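Local coordinates for NADH kinase POS5 (Saccharomyces cerevisiae, PDB 3AFO) that phosphorylates NADH, and less readily NAD(+), with ATP in the mitochondrion, supplying the reductant NADPH, at the 1,4-dihydronicotinamide adenine dinucleotide site and the interface of chains A and C. Residues are numbered along the deposited sequence; one frame, centred on the assembly and turned at random. Chains: chain A/B/C, NADH kinase POS5.

Contact 1: the 1,4-dihydronicotinamide adenine dinucleotide site. Residues chain A 124-125, 128-129, 151-153, 200-201, 203, 238, 241-243, 246, 304-305; chain B 206, 210, 212, 230, 265, 267. With NAI (1,4-dihydronicotinamide adenine dinucleotide), chain D.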
# COMPACT_ATOMS: atom_id res chain seq x y z
N ASP A 124 -17.19 1.59 -20.52
CA ASP A 124 -16.01 0.75 -20.69
C ASP A 124 -16.40 -0.66 -21.09
O ASP A 124 -15.79 -1.22 -22.00
CB ASP A 124 -15.16 0.76 -19.42
CG ASP A 124 -14.54 2.12 -19.14
OD1 ASP A 124 -14.32 2.90 -20.10
OD2 ASP A 124 -14.25 2.40 -17.96
N GLY A 125 -17.44 -1.20 -20.45
CA GLY A 125 -17.97 -2.52 -20.78
C GLY A 125 -18.41 -2.64 -22.23
O GLY A 125 -18.25 -3.70 -22.84
N LEU A 128 -15.27 -3.07 -24.27
CA LEU A 128 -14.76 -4.41 -23.98
C LEU A 128 -15.50 -5.54 -24.73
O LEU A 128 -14.88 -6.37 -25.39
CB LEU A 128 -14.73 -4.67 -22.46
CG LEU A 128 -13.71 -3.83 -21.65
CD1 LEU A 128 -13.74 -4.27 -20.20
CD2 LEU A 128 -12.30 -3.96 -22.20
N HIS A 129 -16.83 -5.55 -24.62
CA HIS A 129 -17.63 -6.56 -25.32
C HIS A 129 -17.56 -6.41 -26.85
O HIS A 129 -17.53 -7.41 -27.56
CB HIS A 129 -19.10 -6.55 -24.85
CG HIS A 129 -19.26 -6.62 -23.36
ND1 HIS A 129 -20.37 -6.13 -22.71
CD2 HIS A 129 -18.44 -7.11 -22.40
CE1 HIS A 129 -20.23 -6.32 -21.41
NE2 HIS A 129 -19.07 -6.91 -21.19
N GLY A 151 -17.18 6.18 -17.61
CA GLY A 151 -16.12 5.21 -17.41
C GLY A 151 -14.83 5.93 -17.73
O GLY A 151 -14.78 7.16 -17.70
N PHE A 152 -13.79 5.17 -18.06
CA PHE A 152 -12.48 5.74 -18.29
C PHE A 152 -12.05 5.76 -19.76
O PHE A 152 -11.34 6.68 -20.18
CB PHE A 152 -11.43 4.97 -17.47
CG PHE A 152 -10.04 5.55 -17.53
CD1 PHE A 152 -9.71 6.71 -16.82
CD2 PHE A 152 -9.05 4.93 -18.29
CE1 PHE A 152 -8.42 7.25 -16.86
CE2 PHE A 152 -7.75 5.46 -18.34
CZ PHE A 152 -7.43 6.63 -17.62
N LEU A 153 -12.49 4.78 -20.54
CA LEU A 153 -11.91 4.53 -21.88
C LEU A 153 -12.48 5.35 -23.05
O LEU A 153 -11.73 5.67 -23.98
CB LEU A 153 -11.93 3.03 -22.22
CG LEU A 153 -11.18 2.10 -21.24
CD1 LEU A 153 -11.40 0.64 -21.58
CD2 LEU A 153 -9.68 2.42 -21.19
N ASN A 200 -8.42 -5.59 -21.24
CA ASN A 200 -8.19 -5.15 -19.86
C ASN A 200 -7.36 -6.15 -19.09
O ASN A 200 -6.22 -5.86 -18.68
CB ASN A 200 -9.54 -5.02 -19.14
CG ASN A 200 -9.97 -3.60 -18.90
OD1 ASN A 200 -10.96 -3.38 -18.19
ND2 ASN A 200 -9.28 -2.62 -19.48
N ASP A 201 -7.95 -7.31 -18.86
CA ASP A 201 -7.36 -8.26 -17.94
C ASP A 201 -7.88 -9.67 -18.03
O ASP A 201 -8.92 -9.95 -18.63
CB ASP A 201 -7.52 -7.75 -16.49
CG ASP A 201 -8.92 -7.23 -16.19
OD1 ASP A 201 -9.93 -7.77 -16.73
OD2 ASP A 201 -9.01 -6.28 -15.38
N PHE A 203 -8.39 -12.63 -15.02
CA PHE A 203 -8.28 -12.86 -13.57
C PHE A 203 -8.93 -14.12 -13.05
O PHE A 203 -9.86 -14.65 -13.65
CB PHE A 203 -8.67 -11.62 -12.73
CG PHE A 203 -10.09 -11.15 -12.91
CD1 PHE A 203 -11.11 -11.64 -12.10
CD2 PHE A 203 -10.39 -10.16 -13.83
CE1 PHE A 203 -12.42 -11.17 -12.24
CE2 PHE A 203 -11.71 -9.69 -13.97
CZ PHE A 203 -12.71 -10.20 -13.18
N THR A 238 -3.59 -0.85 -20.38
CA THR A 238 -4.98 -0.36 -20.42
C THR A 238 -5.75 -0.82 -19.17
O THR A 238 -6.46 -0.04 -18.53
CB THR A 238 -5.71 -0.83 -21.72
OG1 THR A 238 -5.11 -0.16 -22.84
CG2 THR A 238 -7.20 -0.50 -21.67
N THR A 241 -5.66 0.58 -14.92
CA THR A 241 -6.60 1.46 -14.24
C THR A 241 -7.92 0.76 -13.88
O THR A 241 -8.84 1.39 -13.35
CB THR A 241 -6.86 2.74 -15.07
OG1 THR A 241 -7.20 2.38 -16.42
CG2 THR A 241 -5.60 3.61 -15.10
N ALA A 242 -7.99 -0.54 -14.13
CA ALA A 242 -9.23 -1.31 -13.87
C ALA A 242 -9.09 -2.14 -12.58
O ALA A 242 -8.66 -1.58 -11.55
CB ALA A 242 -9.58 -2.17 -15.09
N TYR A 243 -9.42 -3.43 -12.60
CA TYR A 243 -9.33 -4.26 -11.37
C TYR A 243 -7.96 -4.15 -10.67
O TYR A 243 -7.88 -4.06 -9.44
CB TYR A 243 -9.61 -5.74 -11.70
CG TYR A 243 -10.17 -6.60 -10.56
CD1 TYR A 243 -10.72 -7.86 -10.85
CD2 TYR A 243 -10.17 -6.17 -9.23
CE1 TYR A 243 -11.23 -8.67 -9.85
CE2 TYR A 243 -10.70 -6.98 -8.20
CZ TYR A 243 -11.23 -8.23 -8.53
OH TYR A 243 -11.77 -9.04 -7.57
N SER A 246 -7.75 -1.20 -8.33
CA SER A 246 -8.51 -1.45 -7.11
C SER A 246 -7.74 -2.34 -6.14
O SER A 246 -7.88 -2.19 -4.93
CB SER A 246 -9.83 -2.13 -7.46
OG SER A 246 -10.55 -1.32 -8.37
N ASP A 304 -11.71 -9.81 -19.26
CA ASP A 304 -12.36 -8.49 -19.36
C ASP A 304 -13.69 -8.42 -18.58
O ASP A 304 -14.63 -7.76 -19.01
CB ASP A 304 -12.54 -8.07 -20.82
CG ASP A 304 -11.22 -7.82 -21.51
OD1 ASP A 304 -10.23 -7.62 -20.78
OD2 ASP A 304 -11.16 -7.82 -22.76
N GLY A 305 -13.74 -9.10 -17.43
CA GLY A 305 -14.92 -9.04 -16.57
C GLY A 305 -15.98 -10.09 -16.85
O GLY A 305 -16.85 -10.34 -16.01
N ARG B 206 -19.08 -9.03 -3.39
CA ARG B 206 -19.80 -9.40 -4.62
C ARG B 206 -19.88 -10.92 -4.85
O ARG B 206 -20.81 -11.41 -5.51
CB ARG B 206 -19.21 -8.67 -5.84
CG ARG B 206 -17.76 -9.04 -6.18
CD ARG B 206 -17.24 -8.30 -7.42
NE ARG B 206 -15.90 -8.76 -7.76
CZ ARG B 206 -15.63 -9.91 -8.39
NH1 ARG B 206 -16.61 -10.71 -8.80
NH2 ARG B 206 -14.37 -10.25 -8.63
N PRO B 210 -20.40 -10.78 -10.99
CA PRO B 210 -19.34 -10.05 -11.68
C PRO B 210 -19.46 -8.53 -11.48
O PRO B 210 -18.54 -7.79 -11.83
CB PRO B 210 -19.58 -10.40 -13.15
CG PRO B 210 -21.06 -10.64 -13.24
CD PRO B 210 -21.42 -11.30 -11.93
N LEU B 212 -19.89 -5.04 -9.22
CA LEU B 212 -19.36 -4.50 -7.98
C LEU B 212 -20.48 -4.13 -7.01
O LEU B 212 -21.58 -3.77 -7.43
CB LEU B 212 -18.49 -3.28 -8.28
CG LEU B 212 -17.07 -3.58 -8.78
CD1 LEU B 212 -17.05 -4.00 -10.25
CD2 LEU B 212 -16.20 -2.37 -8.57
N ASP B 230 -15.24 -4.54 -4.64
CA ASP B 230 -15.51 -5.95 -4.37
C ASP B 230 -16.34 -6.09 -3.09
O ASP B 230 -17.20 -6.97 -2.99
CB ASP B 230 -14.21 -6.75 -4.16
CG ASP B 230 -13.61 -7.24 -5.44
OD1 ASP B 230 -14.20 -6.96 -6.52
OD2 ASP B 230 -12.55 -7.90 -5.35
N CYS B 265 -10.85 -4.13 -2.43
CA CYS B 265 -10.72 -3.69 -3.84
C CYS B 265 -11.73 -2.60 -4.27
O CYS B 265 -12.64 -2.85 -5.07
CB CYS B 265 -10.75 -4.90 -4.79
SG CYS B 265 -9.45 -6.13 -4.42
N ARG B 267 -13.18 0.91 -6.05
CA ARG B 267 -12.99 1.80 -7.21
C ARG B 267 -12.73 3.18 -6.67
O ARG B 267 -13.61 4.04 -6.69
CB ARG B 267 -14.22 1.87 -8.12
CG ARG B 267 -14.62 0.58 -8.79
CD ARG B 267 -13.49 -0.01 -9.62
NE ARG B 267 -12.99 0.92 -10.63
CZ ARG B 267 -11.77 0.86 -11.17
NH1 ARG B 267 -10.92 -0.09 -10.80
NH2 ARG B 267 -11.41 1.75 -12.08
PA NAI D . -18.19 -3.37 -14.59
O1A NAI D . -19.15 -2.25 -14.91
O2A NAI D . -18.72 -4.42 -13.48
O5B NAI D . -16.85 -2.85 -13.99
C5B NAI D . -16.28 -1.80 -14.61
C4B NAI D . -15.98 -0.75 -13.60
O4B NAI D . -14.55 -0.60 -13.83
C3B NAI D . -16.68 0.44 -14.25
O3B NAI D . -16.75 1.52 -13.32
C2B NAI D . -15.71 0.75 -15.39
O2B NAI D . -15.79 2.11 -15.80
C1B NAI D . -14.36 0.52 -14.73
N9A NAI D . -13.32 0.14 -15.73
C8A NAI D . -13.34 -0.89 -16.58
N7A NAI D . -12.22 -0.88 -17.32
C5A NAI D . -11.48 0.16 -16.92
C6A NAI D . -10.24 0.68 -17.30
N6A NAI D . -9.48 0.11 -18.26
N1A NAI D . -9.79 1.78 -16.67
C2A NAI D . -10.50 2.37 -15.71
N3A NAI D . -11.68 1.90 -15.33
C4A NAI D . -12.19 0.81 -15.92
O3 NAI D . -17.84 -4.32 -15.91
PN NAI D . -17.30 -3.72 -17.30
O1N NAI D . -17.61 -2.26 -17.39
O2N NAI D . -17.74 -4.71 -18.31
O5D NAI D . -15.67 -3.81 -17.21
C5D NAI D . -15.03 -5.03 -16.92
C4D NAI D . -13.86 -4.79 -15.98
O4D NAI D . -14.42 -4.69 -14.65
C3D NAI D . -12.93 -5.98 -15.84
O3D NAI D . -11.98 -6.01 -16.92
C2D NAI D . -12.25 -5.68 -14.49
O2D NAI D . -11.00 -5.01 -14.71
C1D NAI D . -13.25 -4.69 -13.82
N1N NAI D . -13.58 -5.22 -12.48
C2N NAI D . -13.18 -4.46 -11.39
C3N NAI D . -13.43 -4.89 -10.10
C7N NAI D . -12.97 -3.99 -8.92
O7N NAI D . -13.19 -4.28 -7.75
N7N NAI D . -12.35 -2.88 -9.28
C4N NAI D . -14.09 -6.11 -9.90
C5N NAI D . -14.49 -6.90 -11.00
C6N NAI D . -14.24 -6.46 -12.30
O HOH W 1 -14.77 2.78 -11.93
O HOH W 2 -18.15 2.32 -17.87
O HOH W 3 -20.15 -3.44 -11.63
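The dihydronicotinamide ring lies between two chains. The A:Tyr243 ring stacks on one face, centroids 3.9 Å apart and planes 8° from parallel, and B:Leu212 CD1 lies over the other. A:Phe203 in turn carries A:Tyr243 CD1 over the centre of its own ring, while A:Phe203 CE1 and B:Cys265 CB border the tyrosine at its edge. A:Ala242 CB covers both rings of the adenine. At the tip of A:Tyr243, the phenol OH donates to the syn lone pair of B:Asp230 OD2 (2.6 Å) and accepts from B:Arg206 NH2, which fixes the stacking ring from the neighbouring subunit. B:Arg267 spans to A:Thr241 O and A:Ala242 O, both lying at the edge of its guanidinium, in plane. A:Thr241 OG1 donates to adenine N1A at 2.7 Å. As modelled, A:Asn200 OD1 faces N7A at 2.9 Å, acceptor against acceptor, and its ND2 faces N6A, donor against donor; the amide is probably turned over. The carboxamide poses the same question: its O7N is 3.1 Å from B:Asp230 OD1, two acceptors, so exchanging O7N and N7N would probably fit better. A:Asp201 grips the nicotinamide ribose with both oxygens, OD1 taking the 3'-hydroxyl O3D (2.7 Å) and OD2 the 2'-hydroxyl O2D (2.5 Å). Across the dinucleotide, A:Asp124 of the GGDG motif accepts the adenosine ribose 2'-hydroxyl O2B on OD2 at 2.7 Å, met 35° above the carboxylate plane. Its two syn lone pairs are occupied by A:Phe152 N and A:Leu153 N, which fix the rotation of the carboxylate and would probably lower its basicity. This composite pocket presents O2B, the hydroxyl that kinases of this family phosphorylate, to the aspartate that probably acts as base.

Contact 2: the interface of chains A and C. Residues chain A 253, 255-257, 364; chain C 257, 275-277.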
# COMPACT_ATOMS: atom_id res chain seq x y z
N SER A 253 1.09 3.68 -18.18
CA SER A 253 0.76 4.28 -19.46
C SER A 253 0.54 3.21 -20.55
O SER A 253 1.34 2.26 -20.66
CB SER A 253 1.86 5.24 -19.90
OG SER A 253 1.84 5.39 -21.32
N LEU A 255 1.27 3.21 -23.43
CA LEU A 255 2.42 3.13 -24.35
C LEU A 255 3.56 2.24 -23.84
O LEU A 255 4.52 2.00 -24.56
CB LEU A 255 2.96 4.54 -24.66
CG LEU A 255 2.03 5.51 -25.38
CD1 LEU A 255 2.75 6.86 -25.55
CD2 LEU A 255 1.58 4.94 -26.72
N VAL A 256 3.46 1.77 -22.60
CA VAL A 256 4.49 0.91 -22.02
C VAL A 256 4.18 -0.52 -22.44
O VAL A 256 3.04 -0.97 -22.29
CB VAL A 256 4.50 1.00 -20.45
CG1 VAL A 256 5.44 -0.05 -19.84
CG2 VAL A 256 4.90 2.40 -20.00
N PRO A 257 5.19 -1.24 -23.00
CA PRO A 257 4.97 -2.66 -23.24
C PRO A 257 5.27 -3.47 -21.97
O PRO A 257 6.42 -3.61 -21.59
CB PRO A 257 5.97 -3.01 -24.36
CG PRO A 257 6.84 -1.80 -24.54
CD PRO A 257 6.52 -0.81 -23.46
N TRP A 364 -4.30 10.77 -21.88
CA TRP A 364 -3.93 9.92 -20.77
C TRP A 364 -3.73 10.73 -19.48
O TRP A 364 -4.32 10.42 -18.46
CB TRP A 364 -2.67 9.10 -21.08
CG TRP A 364 -2.37 8.13 -19.95
CD1 TRP A 364 -3.13 7.07 -19.54
CD2 TRP A 364 -1.24 8.17 -19.07
NE1 TRP A 364 -2.54 6.44 -18.46
CE2 TRP A 364 -1.37 7.10 -18.16
CE3 TRP A 364 -0.11 9.01 -18.97
CZ2 TRP A 364 -0.42 6.84 -17.16
CZ3 TRP A 364 0.83 8.74 -17.97
CH2 TRP A 364 0.66 7.67 -17.08
N PRO C 257 10.81 -1.78 -20.87
CA PRO C 257 11.20 -0.41 -21.17
C PRO C 257 10.23 0.57 -20.52
O PRO C 257 9.06 0.62 -20.90
CB PRO C 257 11.09 -0.32 -22.71
CG PRO C 257 10.62 -1.66 -23.19
CD PRO C 257 10.10 -2.41 -22.00
N ILE C 275 3.97 4.27 -13.97
CA ILE C 275 4.92 3.65 -14.88
C ILE C 275 4.78 4.35 -16.24
O ILE C 275 3.74 4.26 -16.89
CB ILE C 275 4.70 2.13 -15.05
CG1 ILE C 275 4.59 1.41 -13.68
CG2 ILE C 275 5.82 1.52 -15.89
CD1 ILE C 275 5.89 1.34 -12.90
N LEU C 276 5.84 5.04 -16.64
CA LEU C 276 5.82 5.91 -17.81
C LEU C 276 6.61 5.32 -18.98
O LEU C 276 7.49 4.49 -18.76
CB LEU C 276 6.41 7.27 -17.44
CG LEU C 276 5.71 7.98 -16.28
CD1 LEU C 276 6.43 9.28 -16.00
CD2 LEU C 276 4.22 8.23 -16.61
N PRO C 277 6.30 5.75 -20.23
CA PRO C 277 7.05 5.24 -21.37
C PRO C 277 8.54 5.57 -21.31
O PRO C 277 8.93 6.63 -20.79
CB PRO C 277 6.40 5.96 -22.57
CG PRO C 277 5.03 6.27 -22.12
CD PRO C 277 5.16 6.58 -20.65
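A loop of chain A, residues 253-257 between strands 251-252 and 258-263, meets strand 274-276 of chain C, the proline that follows it and the C:Pro257 loop, with helix 363-370 of chain A closing one flank. The two chains are copies of one protein related by a two-fold, so every contact here recurs with the chains exchanged. A polar link runs between backbones: A:Ser253 N donates to C:Ile275 O at 3.0 Å, almost straight (174° at H) and nearly along the C=O axis. The serine side chain then turns back on its own loop. With OG anti to the backbone N (chi1 156°), it accepts from A:Leu255 N at 3.1 Å while pressing against C:Pro277 CG, 3.4 Å from OG. An alanine here would remove the hydroxyl and would probably loosen the turn that sets A:Leu255 against the proline, though the backbone bond could persist. C:Pro277 is the main wedge, its CG and CD resting on A:Ser253 CB and OG and its ring crossing A:Leu255 obliquely, with its CG 3.7 Å from A:Leu255 CB. A:Val256 straddles the next step of the loop: CG2 lies against the C:Leu276 carbonyl group, and CG1 turns toward C:Pro257 O. On the flank, A:Trp364 swings its indole away from the backbone N (chi1 -175°) so that one face packs over A:Ser253 CA. The benzo end of that indole meets C:Leu276 at about a right angle, with A:Trp364 CH2 3.6 Å from C:Leu276 CD2. The patch is thus largely apolar, as suits a possible subunit interface. At its other end the paired prolines cross obliquely, A:Pro257 CG standing 4.0 Å from C:Pro257 CG.

Contact 1 and contact 2 are neighbours, the centres of their C-alpha atoms about 19 Å apart, and share no residue. They are linked through sequence: helix 243-246, which carries the tyrosine and serine of contact 1, precedes strand 251-252 and the loop that forms contact 2. Chain A thus faces B through the ligand pocket and C through a separate surface, in a deposited assembly of four copies. In this assembly chain B supplies part of the NADH pocket, so pairing of A with B is probably part of binding, whereas contact 2 may chiefly join such pairs.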